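PDB 2R00: aspartate-semialdehyde dehydrogenase 2 from Vibrio cholerae, which catalyses the NADPH-dependent reductive dephosphorylation of L-aspartyl-4-phosphate to L-aspartate-semialdehyde, an early step on the route to lysine, methionine and threonine. Local coordinates for residues Thr18-Leu23 and Leu33-Ser38; Ile256-Val261 and Ser305-Trp310. All blocks are in the same frame, centred on the assembly; numbering follows the deposited sequence.

Interaction 1. Residues Thr18-Leu23 and Leu33-Ser38; sequences TMLEVL and LFLLAS
Leu-20 and Leu-23 of the helix meet Leu-33 and Leu-35 of the strand inside the beta-alpha-beta unit made by strand 4-9, helix 14-25 and strand 30-37, at the start of the Rossmann-type nucleotide-binding domain. The two short segments run nearly antiparallel, their axes at 170° and 11.3 Å apart, so leucine side chains from both must bridge the gap. Leu-20 supplies the main bump. Its CG stands anti to the backbone N (chi1 175°), which carries CD1 out to the dip between the two strand leucines; CD1 meets Leu-33 CD2 at 4.1 Å, and the side chain lies at about a right angle to both neighbours. One turn on, Leu-23 approaches Leu-33 at a slant, and the forked end of Leu-33 is thereby shared, CD2 going to Leu-20 and CD1 to Leu-23 CD1 at 4.2 Å. From strand 45-48, Tyr-46 packs on Leu-20 and Leu-35, and Phe-48 on Leu-23 and Leu-33; helix 316-335 packs on the helix through Met-19 and Val-22. Although Leu-35 does not aim its CB at the helix, the end of its side chain comes nearer, bringing CD1 to 3.9 Å from Leu-20 CD1.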
ATOM      1  N   THR A  18      22.806 -11.779  13.275  1.00 29.05           N
ATOM      2  CA  THR A  18      21.724 -12.671  12.852  1.00 29.05           C
ATOM      3  C   THR A  18      22.260 -13.829  12.009  1.00 29.14           C
ATOM      4  O   THR A  18      21.793 -14.960  12.143  1.00 29.83           O
ATOM      5  CB  THR A  18      20.589 -11.903  12.124  1.00 28.84           C
ATOM      6  OG1 THR A  18      20.161 -10.803  12.937  1.00 27.85           O
ATOM      7  CG2 THR A  18      19.394 -12.815  11.861  1.00 29.05           C
ATOM      8  N   MET A  19      23.248 -13.555  11.155  1.00 29.07           N
ATOM      9  CA  MET A  19      23.884 -14.607  10.352  1.00 28.99           C
ATOM     10  C   MET A  19      24.485 -15.730  11.213  1.00 28.64           C
ATOM     11  O   MET A  19      24.318 -16.908  10.908  1.00 28.44           O
ATOM     12  CB  MET A  19      24.935 -14.019   9.405  1.00 28.40           C
ATOM     13  CG  MET A  19      24.337 -13.330   8.189  1.00 28.71           C
ATOM     14  SD  MET A  19      25.584 -12.424   7.275  1.00 29.99           S
ATOM     15  CE  MET A  19      24.719 -12.132   5.723  1.00 27.87           C
ATOM     16  N   LEU A  20      25.183 -15.356  12.280  1.00 28.73           N
ATOM     17  CA  LEU A  20      25.709 -16.334  13.231  1.00 28.84           C
ATOM     18  C   LEU A  20      24.573 -17.205  13.796  1.00 29.20           C
ATOM     19  O   LEU A  20      24.673 -18.435  13.786  1.00 28.74           O
ATOM     20  CB  LEU A  20      26.502 -15.624  14.346  1.00 29.01           C
ATOM     21  CG  LEU A  20      27.079 -16.407  15.537  1.00 28.58           C
ATOM     22  CD1 LEU A  20      28.269 -15.650  16.117  1.00 29.12           C
ATOM     23  CD2 LEU A  20      26.031 -16.603  16.619  1.00 27.73           C
ATOM     24  N   GLU A  21      23.496 -16.563  14.259  1.00 29.84           N
ATOM     25  CA  GLU A  21      22.308 -17.272  14.777  1.00 31.05           C
ATOM     26  C   GLU A  21      21.683 -18.234  13.774  1.00 30.89           C
ATOM     27  O   GLU A  21      21.251 -19.337  14.142  1.00 31.27           O
ATOM     28  CB  GLU A  21      21.230 -16.285  15.213  1.00 31.21           C
ATOM     29  CG  GLU A  21      21.586 -15.454  16.425  1.00 32.31           C
ATOM     30  CD  GLU A  21      20.527 -14.401  16.735  1.00 33.46           C
ATOM     31  OE1 GLU A  21      20.882 -13.377  17.351  1.00 37.49           O
ATOM     32  OE2 GLU A  21      19.342 -14.589  16.361  1.00 37.44           O
ATOM     33  N   VAL A  22      21.617 -17.809  12.513  1.00 30.27           N
ATOM     34  CA  VAL A  22      21.024 -18.629  11.463  1.00 30.02           C
ATOM     35  C   VAL A  22      21.911 -19.831  11.124  1.00 29.87           C
ATOM     36  O   VAL A  22      21.407 -20.929  10.965  1.00 29.61           O
ATOM     37  CB  VAL A  22      20.638 -17.798  10.199  1.00 30.02           C
ATOM     38  CG1 VAL A  22      20.147 -18.703   9.077  1.00 29.30           C
ATOM     39  CG2 VAL A  22      19.567 -16.755  10.551  1.00 29.41           C
ATOM     40  N   LEU A  23      23.223 -19.619  11.030  1.00 30.11           N
ATOM     41  CA  LEU A  23      24.178 -20.713  10.829  1.00 30.61           C
ATOM     42  C   LEU A  23      24.051 -21.783  11.917  1.00 31.25           C
ATOM     43  O   LEU A  23      24.130 -22.984  11.640  1.00 31.56           O
ATOM     44  CB  LEU A  23      25.617 -20.181  10.780  1.00 30.85           C
ATOM     45  CG  LEU A  23      26.074 -19.452   9.503  1.00 30.79           C
ATOM     46  CD1 LEU A  23      27.416 -18.737   9.728  1.00 30.70           C
ATOM     47  CD2 LEU A  23      26.156 -20.400   8.318  1.00 29.58           C
ATOM     48  N   LEU A  33      34.547 -20.969  12.670  1.00 34.39           N
ATOM     49  CA  LEU A  33      33.875 -19.713  12.356  1.00 33.75           C
ATOM     50  C   LEU A  33      34.780 -18.552  12.723  1.00 33.31           C
ATOM     51  O   LEU A  33      35.342 -18.528  13.820  1.00 33.31           O
ATOM     52  CB  LEU A  33      32.538 -19.603  13.109  1.00 33.71           C
ATOM     53  CG  LEU A  33      31.711 -18.332  12.879  1.00 33.53           C
ATOM     54  CD1 LEU A  33      31.165 -18.278  11.449  1.00 33.50           C
ATOM     55  CD2 LEU A  33      30.577 -18.236  13.880  1.00 33.59           C
ATOM     56  N   PHE A  34      34.926 -17.601  11.797  1.00 32.61           N
ATOM     57  CA  PHE A  34      35.685 -16.375  12.048  1.00 32.09           C
ATOM     58  C   PHE A  34      34.763 -15.158  11.983  1.00 31.84           C
ATOM     59  O   PHE A  34      33.905 -15.053  11.099  1.00 31.57           O
ATOM     60  CB  PHE A  34      36.844 -16.224  11.052  1.00 32.06           C
ATOM     61  CG  PHE A  34      37.820 -17.372  11.072  1.00 32.33           C
ATOM     62  CD1 PHE A  34      37.607 -18.498  10.286  1.00 32.98           C
ATOM     63  CD2 PHE A  34      38.954 -17.324  11.879  1.00 32.50           C
ATOM     64  CE1 PHE A  34      38.510 -19.571  10.297  1.00 33.63           C
ATOM     65  CE2 PHE A  34      39.858 -18.387  11.895  1.00 33.10           C
ATOM     66  CZ  PHE A  34      39.633 -19.510  11.106  1.00 33.15           C
ATOM     67  N   LEU A  35      34.930 -14.251  12.935  1.00 31.10           N
ATOM     68  CA  LEU A  35      34.123 -13.048  12.981  1.00 31.20           C
ATOM     69  C   LEU A  35      35.020 -11.842  12.764  1.00 31.47           C
ATOM     70  O   LEU A  35      36.001 -11.646  13.490  1.00 31.71           O
ATOM     71  CB  LEU A  35      33.362 -12.953  14.307  1.00 31.01           C
ATOM     72  CG  LEU A  35      32.445 -14.134  14.640  1.00 30.96           C
ATOM     73  CD1 LEU A  35      31.823 -13.981  16.036  1.00 29.75           C
ATOM     74  CD2 LEU A  35      31.357 -14.327  13.577  1.00 30.15           C
ATOM     75  N   LEU A  36      34.692 -11.056  11.743  1.00 31.56           N
ATOM     76  CA  LEU A  36      35.517  -9.924  11.330  1.00 32.21           C
ATOM     77  C   LEU A  36      34.751  -8.618  11.448  1.00 33.31           C
ATOM     78  O   LEU A  36      33.542  -8.568  11.226  1.00 32.87           O
ATOM     79  CB  LEU A  36      36.016 -10.117   9.891  1.00 31.54           C
ATOM     80  CG  LEU A  36      36.648 -11.477   9.581  1.00 30.67           C
ATOM     81  CD1 LEU A  36      36.756 -11.740   8.088  1.00 28.69           C
ATOM     82  CD2 LEU A  36      38.002 -11.592  10.268  1.00 29.33           C
ATOM     83  N   ALA A  37      35.471  -7.569  11.828  1.00 34.98           N
ATOM     84  CA  ALA A  37      34.938  -6.212  11.876  1.00 36.98           C
ATOM     85  C   ALA A  37      36.102  -5.219  11.820  1.00 38.34           C
ATOM     86  O   ALA A  37      37.233  -5.604  11.519  1.00 38.46           O
ATOM     87  CB  ALA A  37      34.104  -6.005  13.136  1.00 36.62           C
ATOM     88  N   SER A  38      35.819  -3.950  12.097  1.00 40.08           N
ATOM     89  CA  SER A  38      36.866  -2.939  12.191  1.00 41.82           C
ATOM     90  C   SER A  38      37.621  -3.110  13.512  1.00 42.62           C
ATOM     91  O   SER A  38      37.247  -3.936  14.352  1.00 42.97           O
ATOM     92  CB  SER A  38      36.279  -1.527  12.077  1.00 41.76           C
ATOM     93  OG  SER A  38      35.811  -1.062  13.337  1.00 42.91           O
TER

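Interaction 2. Residues Ile256-Val261 and Ser305-Trp310; sequences IDAEQV and SGINLW
A capped helix start packs here on the dimerisation domain's sheet, over the start of the inner strand 306-313: the first turn of helix 258-267 and the residues leading into it lie against the strand, and Ile-307 is the strand side chain that Ile-256, Ala-258 and Val-261 all touch. The longer branch of Ile-307, CG1 and CD1, makes these contacts. Its CG1 lies 3.9 Å from Ile-256 CG2 and equally far from the carbonyl O of Ile-256, while CD1 reaches on into the helix turn, 3.8 Å from Ala-258 CA. Val-261 adds the next contact along, its CG1 at 3.6 Å from Ile-307 CD1, the two side chains passing each other in opposite directions. The chi1 of Val-261, 1°, is nearly eclipsed, an unusual setting for valine.

The helix start is closed by a capping box between Asp-257 and Gln-260. Asp-257, at the N-cap, accepts the amide of Glu-259 through the anti lone pair of OD1, a nearly straight bond (169°); in return Gln-260 OE1 takes Asp-257 N at 2.7 Å, with the donor in the carbonyl plane. Two side chains thus satisfy backbone N-H groups at the helix start.

Asn-299 of the adjacent strand 292-300 ties both segments together: its ND2 donates to the carbonyls of Ile-256 and Gly-306, and its OD1 accepts from Ala-258 N. Helix 131-147 adds to the apolar cluster, Ile-143 packing on both Val-261 and Ile-307. Further along the strand, Asn-308 and Trp-310 pack on Asn-153 and Cys-197 of the second subunit. Back in the contact, Ile-256 holds its CG1 anti to the backbone N (chi1 -169°); this places CG2 between the backbone N and the carbonyl carbon, and it is this methyl that meets Ile-307 CG1.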
ATOM      1  N   ILE A 256      -5.590 -17.197 -13.944  1.00 36.18           N
ATOM      2  CA  ILE A 256      -5.452 -18.120 -12.815  1.00 36.49           C
ATOM      3  C   ILE A 256      -6.317 -17.671 -11.636  1.00 36.81           C
ATOM      4  O   ILE A 256      -6.326 -16.492 -11.274  1.00 36.60           O
ATOM      5  CB  ILE A 256      -3.968 -18.321 -12.391  1.00 36.36           C
ATOM      6  CG1 ILE A 256      -3.853 -19.491 -11.408  1.00 36.55           C
ATOM      7  CG2 ILE A 256      -3.360 -17.019 -11.827  1.00 35.84           C
ATOM      8  CD1 ILE A 256      -2.426 -19.908 -11.121  1.00 36.80           C
ATOM      9  N   ASP A 257      -7.041 -18.617 -11.044  1.00 37.33           N
ATOM     10  CA  ASP A 257      -7.978 -18.300  -9.975  1.00 38.04           C
ATOM     11  C   ASP A 257      -7.237 -18.095  -8.666  1.00 37.85           C
ATOM     12  O   ASP A 257      -6.273 -18.811  -8.379  1.00 38.03           O
ATOM     13  CB  ASP A 257      -9.027 -19.410  -9.821  1.00 38.75           C
ATOM     14  CG  ASP A 257     -10.324 -18.906  -9.210  1.00 41.00           C
ATOM     15  OD1 ASP A 257     -10.332 -18.542  -8.009  1.00 43.41           O
ATOM     16  OD2 ASP A 257     -11.346 -18.878  -9.938  1.00 43.75           O
ATOM     17  N   ALA A 258      -7.691 -17.116  -7.884  1.00 37.09           N
ATOM     18  CA  ALA A 258      -7.137 -16.838  -6.563  1.00 36.99           C
ATOM     19  C   ALA A 258      -7.036 -18.107  -5.713  1.00 36.94           C
ATOM     20  O   ALA A 258      -6.058 -18.304  -4.995  1.00 36.59           O
ATOM     21  CB  ALA A 258      -7.968 -15.799  -5.854  1.00 36.45           C
ATOM     22  N   GLU A 259      -8.052 -18.960  -5.810  1.00 37.18           N
ATOM     23  CA  GLU A 259      -8.102 -20.215  -5.057  1.00 37.80           C
ATOM     24  C   GLU A 259      -6.959 -21.137  -5.447  1.00 37.22           C
ATOM     25  O   GLU A 259      -6.402 -21.818  -4.597  1.00 37.00           O
ATOM     26  CB  GLU A 259      -9.439 -20.930  -5.277  1.00 38.27           C
ATOM     27  CG  GLU A 259     -10.644 -20.202  -4.715  1.00 41.19           C
ATOM     28  CD  GLU A 259     -10.662 -20.155  -3.190  1.00 45.29           C
ATOM     29  OE1 GLU A 259     -10.012 -21.014  -2.541  1.00 47.64           O
ATOM     30  OE2 GLU A 259     -11.336 -19.255  -2.640  1.00 47.23           O
ATOM     31  N   GLN A 260      -6.622 -21.152  -6.737  1.00 36.92           N
ATOM     32  CA  GLN A 260      -5.524 -21.980  -7.231  1.00 37.46           C
ATOM     33  C   GLN A 260      -4.196 -21.469  -6.674  1.00 36.71           C
ATOM     34  O   GLN A 260      -3.434 -22.238  -6.071  1.00 36.72           O
ATOM     35  CB  GLN A 260      -5.509 -22.033  -8.763  1.00 37.24           C
ATOM     36  CG  GLN A 260      -6.794 -22.619  -9.366  1.00 39.18           C
ATOM     37  CD  GLN A 260      -6.900 -22.444 -10.881  1.00 39.40           C
ATOM     38  OE1 GLN A 260      -6.872 -21.320 -11.407  1.00 41.17           O
ATOM     39  NE2 GLN A 260      -7.051 -23.563 -11.589  1.00 42.01           N
ATOM     40  N   VAL A 261      -3.931 -20.172  -6.825  1.00 36.12           N
ATOM     41  CA  VAL A 261      -2.680 -19.628  -6.290  1.00 35.49           C
ATOM     42  C   VAL A 261      -2.565 -19.761  -4.759  1.00 35.40           C
ATOM     43  O   VAL A 261      -1.472 -20.002  -4.248  1.00 34.84           O
ATOM     44  CB  VAL A 261      -2.281 -18.220  -6.886  1.00 35.99           C
ATOM     45  CG1 VAL A 261      -3.306 -17.711  -7.878  1.00 34.97           C
ATOM     46  CG2 VAL A 261      -1.946 -17.191  -5.803  1.00 35.14           C
ATOM     47  N   SER A 305      -6.616 -12.828 -15.073  1.00 30.60           N
ATOM     48  CA  SER A 305      -5.189 -12.681 -15.366  1.00 30.59           C
ATOM     49  C   SER A 305      -4.573 -11.527 -14.543  1.00 29.92           C
ATOM     50  O   SER A 305      -3.422 -11.121 -14.755  1.00 30.22           O
ATOM     51  CB  SER A 305      -4.916 -12.580 -16.878  1.00 30.34           C
ATOM     52  OG  SER A 305      -5.376 -11.360 -17.431  1.00 33.37           O
ATOM     53  N   GLY A 306      -5.357 -11.013 -13.593  1.00 28.64           N
ATOM     54  CA  GLY A 306      -4.855 -10.104 -12.576  1.00 27.88           C
ATOM     55  C   GLY A 306      -4.939 -10.755 -11.209  1.00 27.85           C
ATOM     56  O   GLY A 306      -6.016 -11.181 -10.775  1.00 27.18           O
ATOM     57  N   ILE A 307      -3.796 -10.844 -10.534  1.00 27.79           N
ATOM     58  CA  ILE A 307      -3.723 -11.428  -9.191  1.00 27.68           C
ATOM     59  C   ILE A 307      -3.099 -10.425  -8.214  1.00 27.09           C
ATOM     60  O   ILE A 307      -2.125  -9.729  -8.548  1.00 27.22           O
ATOM     61  CB  ILE A 307      -2.972 -12.805  -9.201  1.00 27.97           C
ATOM     62  CG1 ILE A 307      -3.962 -13.953  -9.420  1.00 29.80           C
ATOM     63  CG2 ILE A 307      -2.204 -13.065  -7.899  1.00 28.43           C
ATOM     64  CD1 ILE A 307      -4.703 -14.393  -8.121  1.00 32.49           C
ATOM     65  N   ASN A 308      -3.689 -10.352  -7.022  1.00 26.08           N
ATOM     66  CA  ASN A 308      -3.276  -9.442  -5.963  1.00 25.33           C
ATOM     67  C   ASN A 308      -2.930 -10.227  -4.703  1.00 24.76           C
ATOM     68  O   ASN A 308      -3.598 -11.201  -4.375  1.00 24.26           O
ATOM     69  CB  ASN A 308      -4.404  -8.461  -5.629  1.00 25.43           C
ATOM     70  CG  ASN A 308      -4.790  -7.598  -6.805  1.00 26.06           C
ATOM     71  OD1 ASN A 308      -4.136  -6.592  -7.089  1.00 26.45           O
ATOM     72  ND2 ASN A 308      -5.856  -7.983  -7.498  1.00 26.51           N
ATOM     73  N   LEU A 309      -1.889  -9.786  -4.005  1.00 24.17           N
ATOM     74  CA  LEU A 309      -1.483 -10.376  -2.734  1.00 24.18           C
ATOM     75  C   LEU A 309      -0.628  -9.375  -1.975  1.00 23.79           C
ATOM     76  O   LEU A 309      -0.052  -8.467  -2.575  1.00 23.70           O
ATOM     77  CB  LEU A 309      -0.699 -11.683  -2.945  1.00 24.37           C
ATOM     78  CG  LEU A 309       0.620 -11.611  -3.735  1.00 26.22           C
ATOM     79  CD1 LEU A 309       1.586 -12.662  -3.257  1.00 28.64           C
ATOM     80  CD2 LEU A 309       0.391 -11.735  -5.223  1.00 29.70           C
ATOM     81  N   TRP A 310      -0.566  -9.543  -0.658  1.00 23.59           N
ATOM     82  CA  TRP A 310       0.345  -8.798   0.198  1.00 23.79           C
ATOM     83  C   TRP A 310       1.341  -9.756   0.821  1.00 24.13           C
ATOM     84  O   TRP A 310       1.009 -10.897   1.133  1.00 23.55           O
ATOM     85  CB  TRP A 310      -0.416  -8.063   1.300  1.00 23.81           C
ATOM     86  CG  TRP A 310      -1.103  -6.804   0.822  1.00 23.05           C
ATOM     87  CD1 TRP A 310      -2.053  -6.708  -0.158  1.00 23.18           C
ATOM     88  CD2 TRP A 310      -0.904  -5.474   1.320  1.00 23.28           C
ATOM     89  NE1 TRP A 310      -2.449  -5.397  -0.308  1.00 23.35           N
ATOM     90  CE2 TRP A 310      -1.764  -4.620   0.590  1.00 22.88           C
ATOM     91  CE3 TRP A 310      -0.077  -4.918   2.309  1.00 23.06           C
ATOM     92  CZ2 TRP A 310      -1.823  -3.243   0.820  1.00 22.84           C
ATOM     93  CZ3 TRP A 310      -0.133  -3.558   2.533  1.00 23.46           C
ATOM     94  CH2 TRP A 310      -1.005  -2.731   1.799  1.00 23.50           C
TER

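Interactions 1 and 2 are separate packing sites in the two domains of the chain, the first in the nucleotide-binding domain and the second in the dimerisation domain. Their centres are 39 Å apart and their nearest atoms about 21 Å, on opposite sides of the chain's centre. Interaction 1 is the one near a predicted site: the side chain of Leu-35 lies about 7 Å from that of Thr-12 and about 9 Å from that of Ser-41, both predicted to bind NADP(+). Interaction 2 lies away from the substrate and cofactor sites, although its strand segment itself reaches the second subunit. In sequence, 18-23 and 33-38 close before 256-261 begins.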